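Local coordinates for poly-beta-1,6-N-acetyl-D-glucosamine export protein (Escherichia coli, PDB 4Y25), which exports the biofilm adhesin polysaccharide poly-beta-1,6-N-acetyl-D-glucosamine across the bacterial outer membrane and is present here as its C-terminal beta-barrel domain, at residues Asp108-Gly113 and Val141-Asn146; Asp162-His167 and Glu194-His199; Gln232-Gly237 and Thr252-Gly257. All blocks are in the same frame, centred on the assembly; numbering follows the deposited sequence.

Interaction 1 (Asp108-Gly113 and Val141-Asn146); sequences DNWRIG and VRWYQN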
loop_
_atom_site.group_PDB
_atom_site.type_symbol
_atom_site.label_atom_id
_atom_site.label_comp_id
_atom_site.label_asym_id
_atom_site.label_seq_id
_atom_site.Cartn_x
_atom_site.Cartn_y
_atom_site.Cartn_z
ATOM N N ASP A 108 -7.971 13.945 -18.825
ATOM C CA ASP A 108 -6.947 12.908 -18.754
ATOM C C ASP A 108 -5.673 13.387 -18.040
ATOM O O ASP A 108 -4.636 12.728 -18.097
ATOM C CB ASP A 108 -6.635 12.374 -20.159
ATOM C CG ASP A 108 -6.185 13.458 -21.119
ATOM O OD1 ASP A 108 -6.191 14.647 -20.739
ATOM O OD2 ASP A 108 -5.838 13.115 -22.269
ATOM N N ASN A 109 -5.769 14.528 -17.359
ATOM C CA ASN A 109 -4.736 14.978 -16.430
ATOM C C ASN A 109 -5.174 14.790 -14.975
ATOM O O ASN A 109 -4.338 14.724 -14.074
ATOM C CB ASN A 109 -4.387 16.450 -16.662
ATOM C CG ASN A 109 -3.980 16.739 -18.089
ATOM O OD1 ASN A 109 -4.424 16.070 -19.020
ATOM N ND2 ASN A 109 -3.133 17.746 -18.270
ATOM N N TRP A 110 -6.486 14.723 -14.748
ATOM C CA TRP A 110 -7.030 14.580 -13.391
ATOM C C TRP A 110 -7.782 13.260 -13.191
ATOM O O TRP A 110 -8.552 12.827 -14.047
ATOM C CB TRP A 110 -7.966 15.753 -13.052
ATOM C CG TRP A 110 -7.304 17.105 -12.975
ATOM C CD1 TRP A 110 -6.894 17.866 -14.021
ATOM C CD2 TRP A 110 -7.038 17.873 -11.800
ATOM N NE1 TRP A 110 -6.360 19.042 -13.585
ATOM C CE2 TRP A 110 -6.439 19.075 -12.218
ATOM C CE3 TRP A 110 -7.234 17.658 -10.435
ATOM C CZ2 TRP A 110 -6.036 20.053 -11.338
ATOM C CZ3 TRP A 110 -6.829 18.639 -9.548
ATOM C CH2 TRP A 110 -6.234 19.825 -10.007
ATOM N N ARG A 111 -7.553 12.631 -12.045
ATOM C CA ARG A 111 -8.259 11.411 -11.675
ATOM C C ARG A 111 -8.704 11.465 -10.222
ATOM O O ARG A 111 -7.946 11.886 -9.349
ATOM C CB ARG A 111 -7.376 10.183 -11.901
ATOM C CG ARG A 111 -7.941 8.906 -11.301
ATOM C CD ARG A 111 -6.949 7.772 -11.382
ATOM N NE ARG A 111 -6.699 7.379 -12.763
ATOM C CZ ARG A 111 -6.145 6.227 -13.121
ATOM N NH1 ARG A 111 -5.954 5.951 -14.404
ATOM N NH2 ARG A 111 -5.788 5.348 -12.195
ATOM N N ILE A 112 -9.936 11.040 -9.964
ATOM C CA ILE A 112 -10.450 10.992 -8.601
ATOM C C ILE A 112 -10.748 9.548 -8.215
ATOM O O ILE A 112 -11.322 8.791 -9.000
ATOM C CB ILE A 112 -11.712 11.868 -8.446
ATOM C CG1 ILE A 112 -11.343 13.345 -8.611
ATOM C CG2 ILE A 112 -12.377 11.636 -7.097
ATOM C CD1 ILE A 112 -12.470 14.307 -8.311
ATOM N N GLY A 113 -10.331 9.164 -7.012
ATOM C CA GLY A 113 -10.532 7.811 -6.526
ATOM C C GLY A 113 -11.259 7.761 -5.197
ATOM O O GLY A 113 -11.101 8.640 -4.350
ATOM N N VAL A 141 -7.025 12.457 -5.099
ATOM C CA VAL A 141 -7.017 13.204 -6.350
ATOM C C VAL A 141 -5.595 13.257 -6.902
ATOM O O VAL A 141 -4.656 13.597 -6.185
ATOM C CB VAL A 141 -7.557 14.640 -6.166
ATOM C CG1 VAL A 141 -7.423 15.435 -7.455
ATOM C CG2 VAL A 141 -9.005 14.608 -5.704
ATOM N N ARG A 142 -5.446 12.915 -8.176
ATOM C CA ARG A 142 -4.137 12.857 -8.817
ATOM C C ARG A 142 -4.105 13.755 -10.055
ATOM O O ARG A 142 -5.034 13.748 -10.863
ATOM C CB ARG A 142 -3.797 11.397 -9.149
ATOM C CG ARG A 142 -2.999 11.138 -10.416
ATOM C CD ARG A 142 -2.929 9.625 -10.670
ATOM N NE ARG A 142 -2.784 9.278 -12.085
ATOM C CZ ARG A 142 -2.431 8.075 -12.528
ATOM N NH1 ARG A 142 -2.149 7.107 -11.668
ATOM N NH2 ARG A 142 -2.319 7.851 -13.830
ATOM N N TRP A 143 -3.043 14.545 -10.187
ATOM C CA TRP A 143 -2.960 15.566 -11.229
ATOM C C TRP A 143 -1.625 15.537 -11.976
ATOM O O TRP A 143 -0.559 15.644 -11.363
ATOM C CB TRP A 143 -3.185 16.949 -10.614
ATOM C CG TRP A 143 -2.887 18.080 -11.535
ATOM C CD1 TRP A 143 -3.221 18.177 -12.854
ATOM C CD2 TRP A 143 -2.152 19.266 -11.219
ATOM N NE1 TRP A 143 -2.755 19.359 -13.375
ATOM C CE2 TRP A 143 -2.093 20.046 -12.391
ATOM C CE3 TRP A 143 -1.543 19.747 -10.055
ATOM C CZ2 TRP A 143 -1.450 21.281 -12.432
ATOM C CZ3 TRP A 143 -0.907 20.973 -10.100
ATOM C CH2 TRP A 143 -0.864 21.725 -11.279
ATOM N N TYR A 144 -1.696 15.411 -13.303
ATOM C CA TYR A 144 -0.502 15.296 -14.148
ATOM C C TYR A 144 -0.246 16.555 -14.963
ATOM O O TYR A 144 -0.776 16.715 -16.057
ATOM C CB TYR A 144 -0.604 14.079 -15.069
ATOM C CG TYR A 144 -0.481 12.811 -14.288
ATOM C CD1 TYR A 144 -0.216 12.862 -12.938
ATOM C CD2 TYR A 144 -0.512 11.562 -14.895
ATOM C CE1 TYR A 144 -0.064 11.704 -12.173
ATOM C CE2 TYR A 144 -0.348 10.390 -14.130
ATOM C CZ TYR A 144 -0.104 10.488 -12.756
ATOM O OH TYR A 144 0.093 9.380 -11.957
ATOM N N GLN A 145 0.601 17.430 -14.421
ATOM C CA GLN A 145 0.799 18.784 -14.942
ATOM C C GLN A 145 1.649 18.816 -16.212
ATOM O O GLN A 145 1.323 19.533 -17.155
ATOM C CB GLN A 145 1.417 19.675 -13.854
ATOM C CG GLN A 145 2.458 20.685 -14.313
ATOM C CD GLN A 145 2.981 21.538 -13.161
ATOM O OE1 GLN A 145 2.379 21.589 -12.086
ATOM N NE2 GLN A 145 4.104 22.212 -13.384
ATOM N N ASN A 146 2.729 18.038 -16.239
ATOM C CA ASN A 146 3.536 17.890 -17.452
ATOM C C ASN A 146 3.383 16.484 -18.011
ATOM O O ASN A 146 2.292 15.918 -17.997
ATOM C CB ASN A 146 5.018 18.181 -17.181
ATOM C CG ASN A 146 5.268 19.610 -16.741
ATOM O OD1 ASN A 146 4.574 20.531 -17.166
ATOM N ND2 ASN A 146 6.268 19.800 -15.887
#
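Within the outer-membrane beta barrel, the adjacent antiparallel strands 110-118 and 134-144 meet near one rim of the cylinder, where Trp110 pairs with Trp143 on the outer wall and Arg111 with Arg142 on the inner. The arginine pair is bound through its backbone in both directions, Arg111 N donating to Arg142 O at 3.0 Å and Arg142 N to Arg111 O at 2.9 Å. Two residues nearer the rim, Tyr144 N donates to Asn109 O (2.8 Å) and carries the bonding to the residue just before strand 110-118.

On the outer wall the two indoles lie side by side in an offset stack, the six-membered ring of Trp110 against the five-membered ring of Trp143, with centroids 4.2 Å apart and planes inclined by 19°. Trp143 CB sits almost straight above the centre of that same Trp110 ring, in a CH-pi contact of 4.0 Å to the centroid. The edge of Trp110 turns to Val141, whose CG1 lies 3.7 Å from Trp110 CE3, while Val141 CG2 rests on Ile112 CG1.

On the inner wall, the guanidinium groups of Arg111 and Arg142 are stacked flat, centre over centre, 4.2 Å apart with planes at 8°. The Arg111 chain bends at chi3 (-66°), which sets NE, whereas Arg142 is extended from CG to NE. Trp103 gives Arg111 a cation-pi partner.

The two walls thus differ sharply in chemistry. The outer indoles suit the interfacial aromatic girdle of outer-membrane barrels, while the like-charged inner pair, stacked despite its repulsion, concentrates positive charge and would probably raise the local electrostatic potential in the lumen.

Interaction 2 (Asp162-His167 and Glu194-His199); sequences DSNQRH and EQNTEH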
loop_
_atom_site.group_PDB
_atom_site.type_symbol
_atom_site.label_atom_id
_atom_site.label_comp_id
_atom_site.label_asym_id
_atom_site.label_seq_id
_atom_site.Cartn_x
_atom_site.Cartn_y
_atom_site.Cartn_z
ATOM N N ASP A 162 -13.596 1.311 19.280
ATOM C CA ASP A 162 -13.342 1.800 20.631
ATOM C C ASP A 162 -13.433 3.326 20.676
ATOM O O ASP A 162 -12.677 3.983 21.395
ATOM C CB ASP A 162 -11.975 1.317 21.135
ATOM C CG ASP A 162 -10.807 1.946 20.391
ATOM O OD1 ASP A 162 -11.018 2.497 19.292
ATOM O OD2 ASP A 162 -9.671 1.883 20.905
ATOM N N SER A 163 -14.356 3.865 19.879
ATOM C CA SER A 163 -14.679 5.294 19.836
ATOM C C SER A 163 -13.600 6.162 19.184
ATOM O O SER A 163 -13.824 7.349 18.942
ATOM C CB SER A 163 -14.976 5.822 21.246
ATOM O OG SER A 163 -15.202 7.221 21.229
ATOM N N ASN A 164 -12.440 5.583 18.893
ATOM C CA ASN A 164 -11.364 6.347 18.271
ATOM C C ASN A 164 -11.608 6.577 16.788
ATOM O O ASN A 164 -11.926 5.643 16.054
ATOM C CB ASN A 164 -10.019 5.644 18.458
ATOM C CG ASN A 164 -8.855 6.463 17.921
ATOM O OD1 ASN A 164 -8.365 7.378 18.584
ATOM N ND2 ASN A 164 -8.411 6.141 16.711
ATOM N N GLN A 165 -11.464 7.821 16.347
ATOM C CA GLN A 165 -11.538 8.107 14.923
ATOM C C GLN A 165 -10.231 8.702 14.415
ATOM O O GLN A 165 -9.736 9.702 14.936
ATOM C CB GLN A 165 -12.714 9.036 14.594
ATOM C CG GLN A 165 -13.139 9.986 15.694
ATOM C CD GLN A 165 -14.180 10.981 15.209
ATOM O OE1 GLN A 165 -15.159 10.604 14.562
ATOM N NE2 GLN A 165 -13.975 12.255 15.520
ATOM N N ARG A 166 -9.684 8.063 13.389
ATOM C CA ARG A 166 -8.424 8.475 12.790
ATOM C C ARG A 166 -8.646 9.164 11.451
ATOM O O ARG A 166 -9.190 8.568 10.522
ATOM C CB ARG A 166 -7.510 7.264 12.606
ATOM C CG ARG A 166 -6.196 7.573 11.917
ATOM C CD ARG A 166 -5.295 6.354 11.904
ATOM N NE ARG A 166 -4.993 5.893 13.255
ATOM C CZ ARG A 166 -4.275 4.809 13.531
ATOM N NH1 ARG A 166 -3.787 4.068 12.546
ATOM N NH2 ARG A 166 -4.050 4.466 14.791
ATOM N N HIS A 167 -8.228 10.421 11.356
ATOM C CA HIS A 167 -8.270 11.135 10.088
ATOM C C HIS A 167 -6.855 11.288 9.547
ATOM O O HIS A 167 -6.051 12.044 10.089
ATOM C CB HIS A 167 -8.935 12.507 10.245
ATOM C CG HIS A 167 -10.090 12.516 11.198
ATOM N ND1 HIS A 167 -9.928 12.638 12.562
ATOM C CD2 HIS A 167 -11.425 12.419 10.987
ATOM C CE1 HIS A 167 -11.111 12.617 13.148
ATOM N NE2 HIS A 167 -12.037 12.484 12.214
ATOM N N GLU A 194 -1.680 12.682 10.517
ATOM C CA GLU A 194 -2.545 11.723 11.196
ATOM C C GLU A 194 -3.020 12.265 12.540
ATOM O O GLU A 194 -2.220 12.739 13.348
ATOM C CB GLU A 194 -1.825 10.387 11.401
ATOM C CG GLU A 194 -2.629 9.369 12.206
ATOM C CD GLU A 194 -1.835 8.117 12.541
ATOM O OE1 GLU A 194 -0.699 7.973 12.038
ATOM O OE2 GLU A 194 -2.346 7.278 13.314
ATOM N N GLN A 195 -4.326 12.193 12.773
ATOM C CA GLN A 195 -4.905 12.644 14.032
ATOM C C GLN A 195 -5.858 11.596 14.597
ATOM O O GLN A 195 -6.683 11.038 13.875
ATOM C CB GLN A 195 -5.625 13.982 13.840
ATOM C CG GLN A 195 -6.618 14.336 14.938
ATOM C CD GLN A 195 -8.055 14.290 14.458
ATOM O OE1 GLN A 195 -8.318 14.271 13.255
ATOM N NE2 GLN A 195 -8.995 14.268 15.398
ATOM N N ASN A 196 -5.731 11.323 15.892
ATOM C CA ASN A 196 -6.602 10.366 16.567
ATOM C C ASN A 196 -7.326 11.007 17.745
ATOM O O ASN A 196 -7.206 12.212 17.969
ATOM C CB ASN A 196 -5.799 9.155 17.036
ATOM C CG ASN A 196 -5.283 8.319 15.885
ATOM O OD1 ASN A 196 -6.007 7.495 15.330
ATOM N ND2 ASN A 196 -4.021 8.525 15.522
ATOM N N THR A 197 -8.079 10.209 18.498
ATOM C CA THR A 197 -8.869 10.754 19.599
ATOM C C THR A 197 -8.688 10.002 20.919
ATOM O O THR A 197 -8.472 10.627 21.957
ATOM C CB THR A 197 -10.374 10.785 19.247
ATOM O OG1 THR A 197 -10.789 9.498 18.776
ATOM C CG2 THR A 197 -10.643 11.820 18.167
ATOM N N GLU A 198 -8.780 8.675 20.891
ATOM C CA GLU A 198 -8.641 7.890 22.119
ATOM C C GLU A 198 -7.214 7.996 22.660
ATOM O O GLU A 198 -6.249 7.808 21.922
ATOM C CB GLU A 198 -9.022 6.427 21.876
ATOM C CG GLU A 198 -9.349 5.652 23.148
ATOM C CD GLU A 198 -10.707 6.013 23.729
ATOM O OE1 GLU A 198 -11.474 6.741 23.062
ATOM O OE2 GLU A 198 -11.009 5.566 24.856
ATOM N N HIS A 199 -7.085 8.290 23.953
ATOM C CA HIS A 199 -5.800 8.704 24.514
ATOM C C HIS A 199 -5.022 7.603 25.232
ATOM O O HIS A 199 -3.793 7.565 25.162
ATOM C CB HIS A 199 -6.012 9.885 25.463
ATOM C CG HIS A 199 -5.912 11.216 24.790
ATOM N ND1 HIS A 199 -6.190 12.405 25.431
ATOM C CD2 HIS A 199 -5.566 11.548 23.523
ATOM C CE1 HIS A 199 -6.016 13.409 24.591
ATOM N NE2 HIS A 199 -5.636 12.915 23.425
#
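Asn164 and Asn196 meet at the barrel rim, just before the start of strand 165-179 and just past the end of strand 183-195. The tight part lies on the inner side. Asn164 OD1 accepts from two successive backbone amides, Thr197 N at 2.8 Å and Glu198 N at 2.7 Å. The Glu198 donor lies in the carbonyl plane on a lone pair; that of Thr197 stands above the plane. Asn205 ND2 also binds this oxygen.

Asn196 OD1 is shared likewise. Arg166 NE meets it at 2.8 Å, nearly straight (176°) and in the guanidinium plane, while Asn164 ND2 donates from 3.1 Å. Glu194 OE2 lies over a face of the same guanidinium, 3.0 Å from Arg166 NE, making a salt bridge of charges without a directed N-H. It also accepts from Asn196 ND2, which has a further partner in Pro206 O. Thr197 OG1 takes the N-H of Gln165 at 3.0 Å, beyond the one regular bridge, His167 with Gln195.

Toward the loop the contact slackens: the Glu198 carboxylate makes no hydrogen bond to segment 162-167, and its OE1 lies 4.1 Å from CB of exposed Ser163.

The side-chain oxygens of buried Asn164 and Asn196 thus each accept two or more hydrogen bonds, and Glu194 probably balances the charge of Arg166, a polar bonding network that takes over where regular strand pairing stops.

Interaction 3 (Gln232-Gly237 and Thr252-Gly257); sequences QIFSAG and TQLGYG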
loop_
_atom_site.group_PDB
_atom_site.type_symbol
_atom_site.label_atom_id
_atom_site.label_comp_id
_atom_site.label_asym_id
_atom_site.label_seq_id
_atom_site.Cartn_x
_atom_site.Cartn_y
_atom_site.Cartn_z
ATOM N N GLN A 232 16.868 -2.751 -11.401
ATOM C CA GLN A 232 17.057 -2.612 -9.962
ATOM C C GLN A 232 16.561 -1.250 -9.492
ATOM O O GLN A 232 16.704 -0.243 -10.188
ATOM C CB GLN A 232 18.522 -2.799 -9.570
ATOM C CG GLN A 232 19.457 -1.755 -10.137
ATOM C CD GLN A 232 20.881 -1.945 -9.670
ATOM O OE1 GLN A 232 21.173 -2.852 -8.889
ATOM N NE2 GLN A 232 21.780 -1.093 -10.149
ATOM N N ILE A 233 15.980 -1.228 -8.300
ATOM C CA ILE A 233 15.398 -0.011 -7.764
ATOM C C ILE A 233 16.108 0.419 -6.489
ATOM O O ILE A 233 16.144 -0.324 -5.510
ATOM C CB ILE A 233 13.903 -0.198 -7.467
ATOM C CG1 ILE A 233 13.189 -0.776 -8.691
ATOM C CG2 ILE A 233 13.285 1.120 -7.031
ATOM C CD1 ILE A 233 11.883 -1.468 -8.368
ATOM N N PHE A 234 16.680 1.616 -6.507
ATOM C CA PHE A 234 17.248 2.192 -5.297
ATOM C C PHE A 234 16.478 3.441 -4.901
ATOM O O PHE A 234 16.236 4.318 -5.730
ATOM C CB PHE A 234 18.728 2.525 -5.482
ATOM C CG PHE A 234 19.328 3.244 -4.311
ATOM C CD1 PHE A 234 19.420 2.624 -3.076
ATOM C CD2 PHE A 234 19.790 4.545 -4.441
ATOM C CE1 PHE A 234 19.967 3.285 -1.989
ATOM C CE2 PHE A 234 20.340 5.210 -3.358
ATOM C CZ PHE A 234 20.427 4.579 -2.131
ATOM N N SER A 235 16.085 3.513 -3.632
ATOM C CA SER A 235 15.354 4.670 -3.129
ATOM C C SER A 235 15.889 5.087 -1.765
ATOM O O SER A 235 16.276 4.243 -0.956
ATOM C CB SER A 235 13.856 4.371 -3.036
ATOM O OG SER A 235 13.602 3.323 -2.115
ATOM N N ALA A 236 15.909 6.393 -1.520
ATOM C CA ALA A 236 16.425 6.931 -0.267
ATOM C C ALA A 236 15.691 8.206 0.129
ATOM O O ALA A 236 15.323 9.018 -0.723
ATOM C CB ALA A 236 17.917 7.193 -0.377
ATOM N N GLY A 237 15.483 8.378 1.430
ATOM C CA GLY A 237 14.779 9.540 1.936
ATOM C C GLY A 237 15.272 9.976 3.300
ATOM O O GLY A 237 15.552 9.149 4.169
ATOM N N THR A 252 14.622 8.705 8.397
ATOM C CA THR A 252 15.486 8.222 7.332
ATOM C C THR A 252 14.933 6.915 6.773
ATOM O O THR A 252 14.414 6.078 7.514
ATOM C CB THR A 252 16.933 8.023 7.824
ATOM O OG1 THR A 252 17.747 7.552 6.743
ATOM C CG2 THR A 252 16.982 7.019 8.960
ATOM N N GLN A 253 15.023 6.747 5.459
ATOM C CA GLN A 253 14.504 5.537 4.836
ATOM C C GLN A 253 15.312 5.129 3.611
ATOM O O GLN A 253 15.734 5.967 2.813
ATOM C CB GLN A 253 13.030 5.722 4.466
ATOM C CG GLN A 253 12.749 6.912 3.572
ATOM C CD GLN A 253 11.273 7.244 3.504
ATOM O OE1 GLN A 253 10.495 6.843 4.372
ATOM N NE2 GLN A 253 10.879 7.983 2.472
ATOM N N LEU A 254 15.528 3.823 3.484
ATOM C CA LEU A 254 16.278 3.259 2.372
ATOM C C LEU A 254 15.559 2.045 1.815
ATOM O O LEU A 254 14.941 1.282 2.558
ATOM C CB LEU A 254 17.692 2.866 2.804
ATOM C CG LEU A 254 18.662 3.984 3.188
ATOM C CD1 LEU A 254 19.837 3.412 3.967
ATOM C CD2 LEU A 254 19.145 4.716 1.949
ATOM N N GLY A 255 15.644 1.868 0.504
ATOM C CA GLY A 255 15.065 0.709 -0.138
ATOM C C GLY A 255 15.934 0.225 -1.276
ATOM O O GLY A 255 16.531 1.025 -2.000
ATOM N N TYR A 256 16.025 -1.093 -1.419
ATOM C CA TYR A 256 16.657 -1.688 -2.587
ATOM C C TYR A 256 15.829 -2.857 -3.088
ATOM O O TYR A 256 15.427 -3.725 -2.310
ATOM C CB TYR A 256 18.079 -2.157 -2.287
ATOM C CG TYR A 256 18.717 -2.814 -3.486
ATOM C CD1 TYR A 256 19.301 -2.050 -4.488
ATOM C CD2 TYR A 256 18.707 -4.196 -3.636
ATOM C CE1 TYR A 256 19.875 -2.645 -5.597
ATOM C CE2 TYR A 256 19.276 -4.801 -4.740
ATOM C CZ TYR A 256 19.858 -4.021 -5.718
ATOM O OH TYR A 256 20.425 -4.623 -6.818
ATOM N N GLY A 257 15.584 -2.884 -4.391
ATOM C CA GLY A 257 14.755 -3.918 -4.977
ATOM C C GLY A 257 15.070 -4.187 -6.432
ATOM O O GLY A 257 15.835 -3.452 -7.057
#
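Thr252 meets Gly237 through its backbone, Thr252 CA lying 3.3 Å from Gly237 O in a CA-H...O contact, while its side chain turns to Trp274 and Lys276 of strand 266-278. Gln253 and Gly237 form a hydrogen-bonded pair, each N-H donating to the other's carbonyl oxygen. The Gln253 side chain starts toward the barrel interior with CG between the backbone N and the carbonyl carbon (chi1 56°), which lays CG over Gly237, 3.7 Å from its CA.

Leu254 faces outward on the surface, and its CD2 touches Ala236 CB at 3.6 Å. Trp274 flanks it from the next strand. Gly255 is paired with Ser235 by two backbone bonds. Ser235 OG rests 3.6 Å from Gly255 CA on the inner side, where the glycine has no side chain to compete for the space.

This is the regular mid-wall pairing of a transmembrane beta hairpin, strands 228-243 and 247-262, whose local axes run antiparallel at 179° and 4.7 Å apart. Phe234, Tyr256, Leu254 and Ala236 face outward, probably toward lipid, while Ile233, Ser235, Gln253 and the glycines lie on the inner face.

Tyr256 stands across from Phe234. Its side chain crosses that of Gln232 at a slant, and Tyr256 OH donates to Gln232 OE1 at 2.8 Å. The acceptor lies at the ring edge, the amide standing at 79° to the ring, and Gln258 NE2 is a second partner of the hydroxyl. Gly257 forms a two-bond pair with Ile233, its O lying 3.8 Å from Ile233 CB.

All three contacts join neighbouring strands of one closed 16-stranded barrel, yet no two share a strand and their centres lie 26 to 31 Å apart. Interaction 1 is a surface contact, with aromatic rings outside and stacked cations inside. Interactions 2 and 3 are both partly buried, for different reasons: in 162-167 with 194-199 the buried residues are polar or charged and bond through side chains where the strands give way to loops, whereas in 232-237 with 252-257 they are glycines within uninterrupted pairing. Interactions 1 and 2 sit near opposite rims, probably periplasmic and extracellular respectively; interaction 3 belongs to the wall between.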